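DTDP-4-dehydrorhamnose 3,5-epimerase (Elizabethkingia anophelis NUHP1, PDB 6C46) probably catalyses epimerization of both the 3' and 5' positions of dTDP-4-dehydro-6-deoxy-glucose, giving dTDP-4-dehydro-beta-L-rhamnose on the way to dTDP-L-rhamnose. Local coordinates at residues Thr14-Asp18 / Arg97-Thr102; Phe53-Ser59 / Val137-Asp143; Val65-Leu71 / Phe125-Phe129; Val82-Glu86 / Glu110-Glu114. One frame throughout, in Å; residues are numbered along the deposited sequence.

Contact 1: residues Thr14-Asp18 / Arg97-Thr102; sequences TPLKD and RENSET
K17 lies across S100, E101 and T102, its CA-to-CB bond directed toward 97-102 and its chain in a t, t, p, t rotamer. CB is 3.8 Å from T102 OG1, CD 3.8 Å from E101 OE2 and CE 3.9 Å from S100 OG. Beyond them, K17 NZ donates to a water at 2.8 Å, which accepts from E101 N (2.8 Å) and donates to E101 OE2 (2.9 Å). Neither segment is helix or strand; the CA atoms of L16 and T102 come within 5.7 Å. K17 N donates to T102 OG1 at 3.1 Å, nearly straight, and P15 O touches T102 CG2 at 3.3 Å. D18 takes a left-handed backbone conformation (72/4). R97 (m, t, m) reaches back with two ends of its guanidinium: NH2 bonds K17 O at 2.8 Å and NH1 forms a salt bridge with D18 OD2 at 2.8 Å, both partners near the guanidinium plane. D95, at the end of strand 88-95, also pairs with R97 and receives S100 OG and T102 OG1. T14 OG1 accepts from L16 N (3.2 Å) and S100 OG from T102 N (3.0 Å), while S100 N to R97 O (2.8 Å) closes a type I turn. Two loops, each with an ST turn, are thus joined by the R97-D18 salt bridge and backbone-directed hydrogen bonds at one end of the cupin beta sandwich.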
# COMPACT_ATOMS: atom_id res chain seq x y z
N THR A 14 -1.92 21.08 6.97
CA THR A 14 -0.55 21.46 7.32
C THR A 14 -0.31 22.90 6.87
O THR A 14 -1.16 23.49 6.19
CB THR A 14 0.48 20.54 6.65
OG1 THR A 14 0.56 20.85 5.25
CG2 THR A 14 0.08 19.08 6.82
N PRO A 15 0.84 23.50 7.20
CA PRO A 15 1.11 24.86 6.72
C PRO A 15 1.32 24.96 5.21
O PRO A 15 1.46 26.09 4.72
CB PRO A 15 2.39 25.26 7.47
CG PRO A 15 2.43 24.36 8.69
CD PRO A 15 1.82 23.07 8.22
N LEU A 16 1.40 23.86 4.46
CA LEU A 16 1.63 23.95 3.02
C LEU A 16 0.32 23.69 2.27
O LEU A 16 -0.40 22.74 2.59
CB LEU A 16 2.72 22.96 2.57
CG LEU A 16 4.05 23.05 3.34
CD1 LEU A 16 5.09 22.11 2.72
CD2 LEU A 16 4.60 24.47 3.38
N LYS A 17 0.01 24.55 1.30
CA LYS A 17 -1.27 24.41 0.61
C LYS A 17 -1.37 23.07 -0.09
O LYS A 17 -0.45 22.69 -0.82
CB LYS A 17 -1.44 25.52 -0.43
CG LYS A 17 -2.84 25.55 -1.07
CD LYS A 17 -2.95 26.69 -2.12
CE LYS A 17 -2.09 26.41 -3.33
NZ LYS A 17 -2.30 27.43 -4.39
N ASP A 18 -2.51 22.39 0.08
CA ASP A 18 -2.87 21.12 -0.55
C ASP A 18 -2.10 19.95 0.02
O ASP A 18 -2.24 18.83 -0.49
CB ASP A 18 -2.67 21.11 -2.07
CG ASP A 18 -3.43 22.23 -2.78
OD1 ASP A 18 -4.65 22.36 -2.53
OD2 ASP A 18 -2.82 22.97 -3.58
N ARG A 97 5.77 25.40 -6.08
CA ARG A 97 4.89 26.02 -7.06
C ARG A 97 5.02 27.53 -6.97
O ARG A 97 4.59 28.15 -5.98
CB ARG A 97 3.44 25.57 -6.82
CG ARG A 97 3.32 24.05 -6.91
CD ARG A 97 1.98 23.58 -6.38
NE ARG A 97 1.83 23.96 -4.97
CZ ARG A 97 0.76 23.69 -4.23
NH1 ARG A 97 -0.26 23.02 -4.76
NH2 ARG A 97 0.72 24.09 -2.96
N GLU A 98 5.55 28.15 -8.03
CA GLU A 98 5.88 29.58 -7.97
C GLU A 98 4.65 30.43 -7.72
O GLU A 98 4.75 31.54 -7.18
CB GLU A 98 6.59 30.04 -9.25
N ASN A 99 3.47 29.94 -8.10
CA ASN A 99 2.18 30.60 -7.97
C ASN A 99 1.51 30.34 -6.63
O ASN A 99 0.42 30.86 -6.39
CB ASN A 99 1.26 30.13 -9.10
CG ASN A 99 1.33 28.62 -9.34
OD1 ASN A 99 2.41 28.01 -9.29
ND2 ASN A 99 0.19 28.01 -9.63
N SER A 100 2.09 29.50 -5.78
CA SER A 100 1.49 29.10 -4.51
C SER A 100 1.81 30.12 -3.43
O SER A 100 2.94 30.59 -3.32
CB SER A 100 2.00 27.72 -4.09
OG SER A 100 1.65 27.47 -2.74
N GLU A 101 0.81 30.42 -2.59
CA GLU A 101 1.08 31.29 -1.44
C GLU A 101 2.07 30.66 -0.46
O GLU A 101 2.62 31.38 0.37
CB GLU A 101 -0.21 31.62 -0.71
CG GLU A 101 -0.91 30.37 -0.20
CD GLU A 101 -2.39 30.59 0.04
OE1 GLU A 101 -2.75 31.05 1.15
OE2 GLU A 101 -3.19 30.30 -0.89
N THR A 102 2.31 29.34 -0.53
CA THR A 102 3.31 28.73 0.34
C THR A 102 4.55 28.28 -0.44
O THR A 102 5.31 27.42 0.04
CB THR A 102 2.72 27.58 1.18
OG1 THR A 102 2.08 26.59 0.36
CG2 THR A 102 1.69 28.14 2.18
O HOH W 1 -1.81 30.00 -3.40

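Contact 2: residues Phe53-Ser59 / Val137-Asp143; sequences FVQDNIS and VFSYKCD
K141, F53 and N57 carry the largest buried areas in this antiparallel pairing of strands 55-59 and 137-142 (161° between directions, axes 4.7 Å apart). Q55-C142, N57-Y140 and S59-F138 are hydrogen-bonded pairs; D56-K141 and I58-S139 are non-hydrogen-bonded. N57 N to Y140 O (2.9 Å) and Y140 N to N57 O (3.0 Å) form the central rung, followed by S59 N to F138 O (3.0 Å) and F138 N to S59 O (2.7 Å). N57 (m) sets CB over the face of the Y140 ring (Y140 chi1 p), 3.6 Å from its centroid, a CH-pi contact, and ND2 donates to Q55 OE1 at 2.8 Å. On the opposite face K141 (m, t, p, t) brings CE to 3.0 Å from D56 OD1 of its own chain; the salt bridge of K141 NZ is with D56 of the second subunit. F53 (m) lays its ring edge at the C142 carbonyl, CD1 to C at 3.5 Å. C142 O takes V54 N (3.0 Å) and, weakly, Q55 N (3.4 Å), and C142 N bonds Q55 O (2.9 Å): a classic beta bulge. Strand 55-59 also ladders with the second subunit, so this is the dimer-spanning sheet of a cupin, bearing Y140, the predicted proton donor.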
# COMPACT_ATOMS: atom_id res chain seq x y z
N PHE A 53 -3.87 6.88 -7.64
CA PHE A 53 -2.47 6.46 -7.59
C PHE A 53 -2.22 5.27 -8.51
O PHE A 53 -3.06 4.37 -8.60
CB PHE A 53 -2.07 6.15 -6.15
CG PHE A 53 -2.08 7.40 -5.29
CD1 PHE A 53 -0.98 8.25 -5.26
CD2 PHE A 53 -3.24 7.78 -4.63
CE1 PHE A 53 -1.01 9.44 -4.51
CE2 PHE A 53 -3.29 8.97 -3.88
CZ PHE A 53 -2.16 9.79 -3.82
N VAL A 54 -1.08 5.29 -9.21
CA VAL A 54 -0.78 4.35 -10.29
C VAL A 54 0.46 3.51 -10.02
O VAL A 54 0.75 2.59 -10.81
CB VAL A 54 -0.61 5.08 -11.64
CG1 VAL A 54 -1.89 5.82 -12.04
CG2 VAL A 54 0.58 6.03 -11.58
N GLN A 55 1.22 3.82 -8.99
CA GLN A 55 2.47 3.13 -8.74
C GLN A 55 2.70 3.11 -7.24
O GLN A 55 2.41 4.10 -6.56
CB GLN A 55 3.63 3.84 -9.43
CG GLN A 55 4.95 3.23 -9.10
CD GLN A 55 6.10 4.11 -9.48
OE1 GLN A 55 6.30 5.18 -8.89
NE2 GLN A 55 6.88 3.68 -10.46
N ASP A 56 3.19 1.99 -6.73
CA ASP A 56 3.54 1.85 -5.32
C ASP A 56 4.99 1.41 -5.23
O ASP A 56 5.38 0.45 -5.91
CB ASP A 56 2.66 0.82 -4.61
CG ASP A 56 1.18 1.12 -4.74
OD1 ASP A 56 0.83 2.24 -5.19
OD2 ASP A 56 0.35 0.25 -4.41
N ASN A 57 5.77 2.06 -4.36
CA ASN A 57 7.20 1.79 -4.22
C ASN A 57 7.51 1.54 -2.76
O ASN A 57 6.90 2.14 -1.87
CB ASN A 57 8.04 2.97 -4.73
CG ASN A 57 7.63 3.43 -6.11
OD1 ASN A 57 7.99 2.81 -7.09
ND2 ASN A 57 6.86 4.53 -6.18
N ILE A 58 8.49 0.68 -2.51
CA ILE A 58 8.91 0.32 -1.16
C ILE A 58 10.42 0.46 -1.07
O ILE A 58 11.15 0.01 -1.96
CB ILE A 58 8.50 -1.12 -0.81
CG1 ILE A 58 6.97 -1.29 -0.86
CG2 ILE A 58 9.02 -1.50 0.57
CD1 ILE A 58 6.24 -0.56 0.29
N SER A 59 10.90 1.03 0.04
CA SER A 59 12.33 0.95 0.31
C SER A 59 12.55 0.66 1.79
O SER A 59 11.73 1.02 2.64
CB SER A 59 13.04 2.25 -0.10
OG SER A 59 12.60 3.31 0.71
N VAL A 137 11.11 0.76 6.89
CA VAL A 137 10.51 0.46 5.59
C VAL A 137 9.58 1.61 5.25
O VAL A 137 8.71 2.00 6.05
CB VAL A 137 9.79 -0.91 5.58
CG1 VAL A 137 9.09 -1.14 4.24
CG2 VAL A 137 10.82 -2.03 5.75
N PHE A 138 9.81 2.20 4.08
CA PHE A 138 9.14 3.42 3.64
C PHE A 138 8.28 3.08 2.44
O PHE A 138 8.75 2.40 1.53
CB PHE A 138 10.18 4.49 3.27
CG PHE A 138 9.59 5.84 2.89
CD1 PHE A 138 9.12 6.71 3.88
CD2 PHE A 138 9.60 6.28 1.56
CE1 PHE A 138 8.62 7.98 3.54
CE2 PHE A 138 9.09 7.56 1.22
CZ PHE A 138 8.60 8.39 2.23
N SER A 139 7.04 3.54 2.43
CA SER A 139 6.11 3.25 1.34
C SER A 139 5.73 4.57 0.68
O SER A 139 5.36 5.53 1.36
CB SER A 139 4.87 2.53 1.87
OG SER A 139 3.75 2.74 1.03
N TYR A 140 5.82 4.63 -0.65
CA TYR A 140 5.29 5.82 -1.31
C TYR A 140 4.52 5.42 -2.56
O TYR A 140 5.02 4.65 -3.38
CB TYR A 140 6.38 6.85 -1.63
CG TYR A 140 7.59 6.46 -2.44
CD1 TYR A 140 7.75 6.95 -3.74
CD2 TYR A 140 8.60 5.67 -1.91
CE1 TYR A 140 8.85 6.64 -4.50
CE2 TYR A 140 9.71 5.35 -2.66
CZ TYR A 140 9.83 5.84 -3.96
OH TYR A 140 10.93 5.52 -4.71
N LYS A 141 3.29 5.90 -2.64
CA LYS A 141 2.42 5.75 -3.80
C LYS A 141 2.50 7.03 -4.60
O LYS A 141 2.47 8.13 -4.03
CB LYS A 141 0.98 5.50 -3.37
CG LYS A 141 0.79 4.44 -2.26
CD LYS A 141 -0.68 4.04 -2.08
CE LYS A 141 -1.26 3.28 -3.29
NZ LYS A 141 -2.67 2.81 -3.15
N CYS A 142 2.58 6.91 -5.92
CA CYS A 142 2.72 8.06 -6.79
C CYS A 142 1.54 8.13 -7.72
O CYS A 142 1.10 7.10 -8.23
CB CYS A 142 3.98 7.99 -7.62
SG CYS A 142 5.48 7.90 -6.61
N ASP A 143 1.07 9.35 -8.00
CA ASP A 143 -0.04 9.55 -8.93
C ASP A 143 0.44 9.79 -10.36
O ASP A 143 -0.34 10.22 -11.21
CB ASP A 143 -0.97 10.67 -8.40
CG ASP A 143 -0.57 12.08 -8.85
OD1 ASP A 143 0.58 12.35 -9.26
OD2 ASP A 143 -1.45 12.96 -8.77
O HOH W 2 3.77 1.46 -1.66

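Contact 3: residues Val65-Leu71 / Phe125-Phe129; sequences VLRGLHL and FAHGF
This is a buried antiparallel strand pairing in the five-stranded sheet of the cupin sandwich, interrupted by a beta bulge. Strands 66-71 and 125-129 run at 160°, axes 4.3 Å apart. R67 pairs with F129 (R67 N to F129 O and F129 N to R67 O, both 2.9 Å) and H70 with H127 (H70 N to H127 O 2.9 Å, H127 N to H70 O 3.0 Å), the register slipping by one between them. Within the slip, G68 (phi/psi 141/-175) precedes a cis peptide to L69, and its CA is 4.1 Å from G128 CA; a CB on either glycine would clash. L69 CB and L71 CD2 each meet A126 CB at 3.9 Å. R67, H70, H127 and F129 point to one face; H70 (m), the predicted proton acceptor, bonds D178 through NE2, and H127 (t) bonds D91. Strand 151-153 flanks 66-71, strand 88-95 flanks 125-129, and the F129 ring stacks on F138 of the facing sheet.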
# COMPACT_ATOMS: atom_id res chain seq x y z
N VAL A 65 20.16 7.19 6.93
CA VAL A 65 20.00 7.33 5.49
C VAL A 65 19.00 8.45 5.23
O VAL A 65 17.88 8.44 5.76
CB VAL A 65 19.58 6.01 4.85
CG1 VAL A 65 19.10 6.26 3.42
CG2 VAL A 65 20.79 5.02 4.88
N LEU A 66 19.42 9.43 4.44
CA LEU A 66 18.61 10.60 4.10
C LEU A 66 18.54 10.68 2.59
O LEU A 66 19.57 10.71 1.92
CB LEU A 66 19.24 11.86 4.70
CG LEU A 66 18.42 13.17 4.77
CD1 LEU A 66 19.05 14.11 5.77
CD2 LEU A 66 18.28 13.84 3.41
N ARG A 67 17.32 10.66 2.04
CA ARG A 67 17.09 10.71 0.60
C ARG A 67 16.27 11.95 0.25
O ARG A 67 15.20 12.15 0.82
CB ARG A 67 16.35 9.45 0.12
CG ARG A 67 17.10 8.14 0.40
CD ARG A 67 17.67 7.53 -0.87
NE ARG A 67 18.32 6.24 -0.64
CZ ARG A 67 19.63 6.04 -0.73
NH1 ARG A 67 20.44 7.05 -1.04
NH2 ARG A 67 20.14 4.83 -0.51
N GLY A 68 16.75 12.75 -0.69
CA GLY A 68 16.00 13.92 -1.15
C GLY A 68 16.89 15.12 -1.41
O GLY A 68 18.11 14.98 -1.34
N LEU A 69 16.33 16.28 -1.75
CA LEU A 69 14.91 16.47 -2.00
C LEU A 69 14.66 16.18 -3.47
O LEU A 69 15.38 16.70 -4.31
CB LEU A 69 14.50 17.91 -1.64
CG LEU A 69 14.67 18.23 -0.15
CD1 LEU A 69 14.80 19.74 0.08
CD2 LEU A 69 13.48 17.63 0.64
N HIS A 70 13.64 15.38 -3.80
CA HIS A 70 13.44 14.87 -5.15
C HIS A 70 12.08 15.26 -5.70
O HIS A 70 11.11 15.41 -4.95
CB HIS A 70 13.53 13.33 -5.20
CG HIS A 70 14.85 12.79 -4.75
ND1 HIS A 70 14.99 11.55 -4.15
CD2 HIS A 70 16.10 13.30 -4.84
CE1 HIS A 70 16.27 11.33 -3.88
NE2 HIS A 70 16.97 12.37 -4.29
N LEU A 71 12.00 15.33 -7.03
CA LEU A 71 10.74 15.61 -7.71
C LEU A 71 10.91 15.22 -9.17
O LEU A 71 12.03 14.97 -9.64
CB LEU A 71 10.36 17.10 -7.60
CG LEU A 71 11.50 17.90 -8.27
CD1 LEU A 71 11.05 18.55 -9.57
CD2 LEU A 71 12.14 18.91 -7.34
N PHE A 125 5.77 19.74 -5.55
CA PHE A 125 6.54 19.75 -4.32
C PHE A 125 7.80 18.93 -4.52
O PHE A 125 7.86 18.06 -5.40
CB PHE A 125 5.75 19.12 -3.16
CG PHE A 125 4.70 20.03 -2.55
CD1 PHE A 125 3.67 20.56 -3.32
CD2 PHE A 125 4.75 20.33 -1.19
CE1 PHE A 125 2.69 21.39 -2.74
CE2 PHE A 125 3.78 21.16 -0.60
CZ PHE A 125 2.76 21.71 -1.39
N ALA A 126 8.80 19.20 -3.69
CA ALA A 126 9.92 18.27 -3.54
C ALA A 126 9.74 17.51 -2.24
O ALA A 126 9.09 18.00 -1.31
CB ALA A 126 11.27 18.99 -3.54
N HIS A 127 10.34 16.32 -2.17
CA HIS A 127 10.09 15.43 -1.05
C HIS A 127 11.37 14.71 -0.65
O HIS A 127 12.21 14.37 -1.49
CB HIS A 127 9.01 14.38 -1.41
CG HIS A 127 8.94 13.24 -0.44
ND1 HIS A 127 9.48 12.00 -0.71
CD2 HIS A 127 8.42 13.17 0.80
CE1 HIS A 127 9.31 11.21 0.34
NE2 HIS A 127 8.67 11.90 1.27
N GLY A 128 11.50 14.44 0.65
CA GLY A 128 12.61 13.63 1.11
C GLY A 128 12.34 13.10 2.50
O GLY A 128 11.36 13.48 3.14
N PHE A 129 13.22 12.21 2.97
CA PHE A 129 13.04 11.69 4.32
C PHE A 129 14.36 11.20 4.88
O PHE A 129 15.30 10.91 4.14
CB PHE A 129 12.00 10.58 4.37
CG PHE A 129 12.46 9.27 3.81
CD1 PHE A 129 12.93 8.27 4.64
CD2 PHE A 129 12.37 9.01 2.45
CE1 PHE A 129 13.33 7.04 4.13
CE2 PHE A 129 12.76 7.78 1.92
CZ PHE A 129 13.24 6.79 2.76
O HOH W 3 7.82 15.19 -5.04

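Contact 4: residues Val82-Glu86 / Glu110-Glu114; sequences VSCLE and ELSAE
The cupin beta sandwich closes here at an edge: strand 80-86, near its corner at L85, meets 106-112, an outermost strand of the other sheet. Strands 82-84 and 110-112 are not paired: their directions differ by 60° and their axes approach to 5.3 Å. L111 (m, t) points toward the other segment and fills the gap, CD1 lying 3.7 Å from V82 CG2 and 4.2 Å from S83 CA. C84 (t) also points across, its CB 3.4 Å from L111 O and 4.1 Å from L111 CB. The nearest CA pairs are C84-S112 (4.9 Å) and L85-A113 (4.8 Å). A water accepts from C84 N at 3.0 Å and lies 2.9 Å from S112 O, linking the backbones. At and just after the corner, A113 CB packs on L85 O at 3.5 Å and on E86 CA at 3.8 Å. L85 and E86 both face V137 in a classic bulge. Strand 80-86 runs between 118-121 and 135-142, whereas 106-112 borders the other sheet beside 88-95.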
# COMPACT_ATOMS: atom_id res chain seq x y z
N VAL A 82 2.71 9.02 1.29
CA VAL A 82 3.83 8.31 1.87
C VAL A 82 3.51 7.89 3.29
O VAL A 82 2.73 8.54 4.00
CB VAL A 82 5.12 9.16 1.81
CG1 VAL A 82 5.41 9.60 0.38
CG2 VAL A 82 4.99 10.40 2.65
N SER A 83 4.10 6.77 3.71
CA SER A 83 3.93 6.30 5.07
C SER A 83 5.09 5.39 5.41
O SER A 83 5.89 5.02 4.55
CB SER A 83 2.59 5.58 5.28
OG SER A 83 2.47 4.46 4.40
N CYS A 84 5.18 5.03 6.68
CA CYS A 84 6.26 4.19 7.17
C CYS A 84 5.65 2.89 7.68
O CYS A 84 4.79 2.92 8.56
CB CYS A 84 7.04 4.92 8.27
SG CYS A 84 8.30 3.93 9.00
N LEU A 85 6.03 1.77 7.06
CA LEU A 85 5.49 0.47 7.42
C LEU A 85 6.24 -0.22 8.54
O LEU A 85 5.72 -1.17 9.13
CB LEU A 85 5.50 -0.46 6.20
CG LEU A 85 4.82 0.12 4.96
CD1 LEU A 85 4.81 -0.91 3.82
CD2 LEU A 85 3.41 0.57 5.29
N GLU A 86 7.49 0.16 8.80
CA GLU A 86 8.26 -0.41 9.90
C GLU A 86 9.25 0.66 10.35
O GLU A 86 9.86 1.31 9.50
CB GLU A 86 9.00 -1.69 9.47
CG GLU A 86 9.76 -2.40 10.60
CD GLU A 86 10.68 -3.53 10.12
OE1 GLU A 86 10.71 -3.82 8.90
OE2 GLU A 86 11.37 -4.12 10.97
N GLU A 110 6.99 13.25 11.62
CA GLU A 110 7.38 11.86 11.82
C GLU A 110 6.30 10.93 11.28
O GLU A 110 5.11 11.08 11.60
CB GLU A 110 7.64 11.57 13.31
CG GLU A 110 7.97 10.08 13.55
CD GLU A 110 8.52 9.78 14.94
OE1 GLU A 110 8.18 8.72 15.50
OE2 GLU A 110 9.30 10.60 15.48
N LEU A 111 6.70 9.97 10.46
CA LEU A 111 5.85 8.88 10.02
C LEU A 111 6.39 7.60 10.62
O LEU A 111 7.61 7.36 10.58
CB LEU A 111 5.83 8.79 8.48
CG LEU A 111 5.39 10.07 7.78
CD1 LEU A 111 5.60 9.97 6.27
CD2 LEU A 111 3.91 10.36 8.06
N SER A 112 5.52 6.77 11.19
CA SER A 112 6.01 5.57 11.85
C SER A 112 5.01 4.43 11.68
O SER A 112 3.82 4.64 11.40
CB SER A 112 6.28 5.83 13.35
OG SER A 112 5.07 6.00 14.08
N ALA A 113 5.49 3.20 11.87
CA ALA A 113 4.58 2.07 11.87
C ALA A 113 3.59 2.22 13.00
O ALA A 113 2.41 1.89 12.85
CB ALA A 113 5.35 0.76 12.02
N GLU A 114 4.06 2.75 14.12
CA GLU A 114 3.19 2.94 15.27
C GLU A 114 2.12 3.99 15.00
O GLU A 114 0.95 3.77 15.34
CB GLU A 114 4.02 3.32 16.50
CG GLU A 114 3.19 3.49 17.76
CD GLU A 114 4.04 3.64 19.01
OE1 GLU A 114 5.17 4.19 18.92
OE2 GLU A 114 3.58 3.22 20.10
O HOH W 4 3.35 5.95 8.83

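Contacts 2 and 3 belong to the two facing sheets and meet between them, F138 CZ lying 3.5 Å from H127 CE1 and F138 CD2 3.5 Å from F129 CE2. Contact 3 supplies H70 and contact 2 supplies Y140, the predicted acid-base pair; the H127 side chain is about 6 Å from that of Y140. Contact 4 adjoins contact 2 through strand 80-86, with S139 N 2.8 Å from S83 O, and V82 CG1 is 3.5 Å from Y140 CB. Contact 1 lies away from these sites, its centre about 23 Å from that of contact 2, yet touches contact 3 where R97 NH2 is 3.3 Å from F125 CE1. The calcium, bound by E40 and E44, is about 9 Å from the F53 side chain.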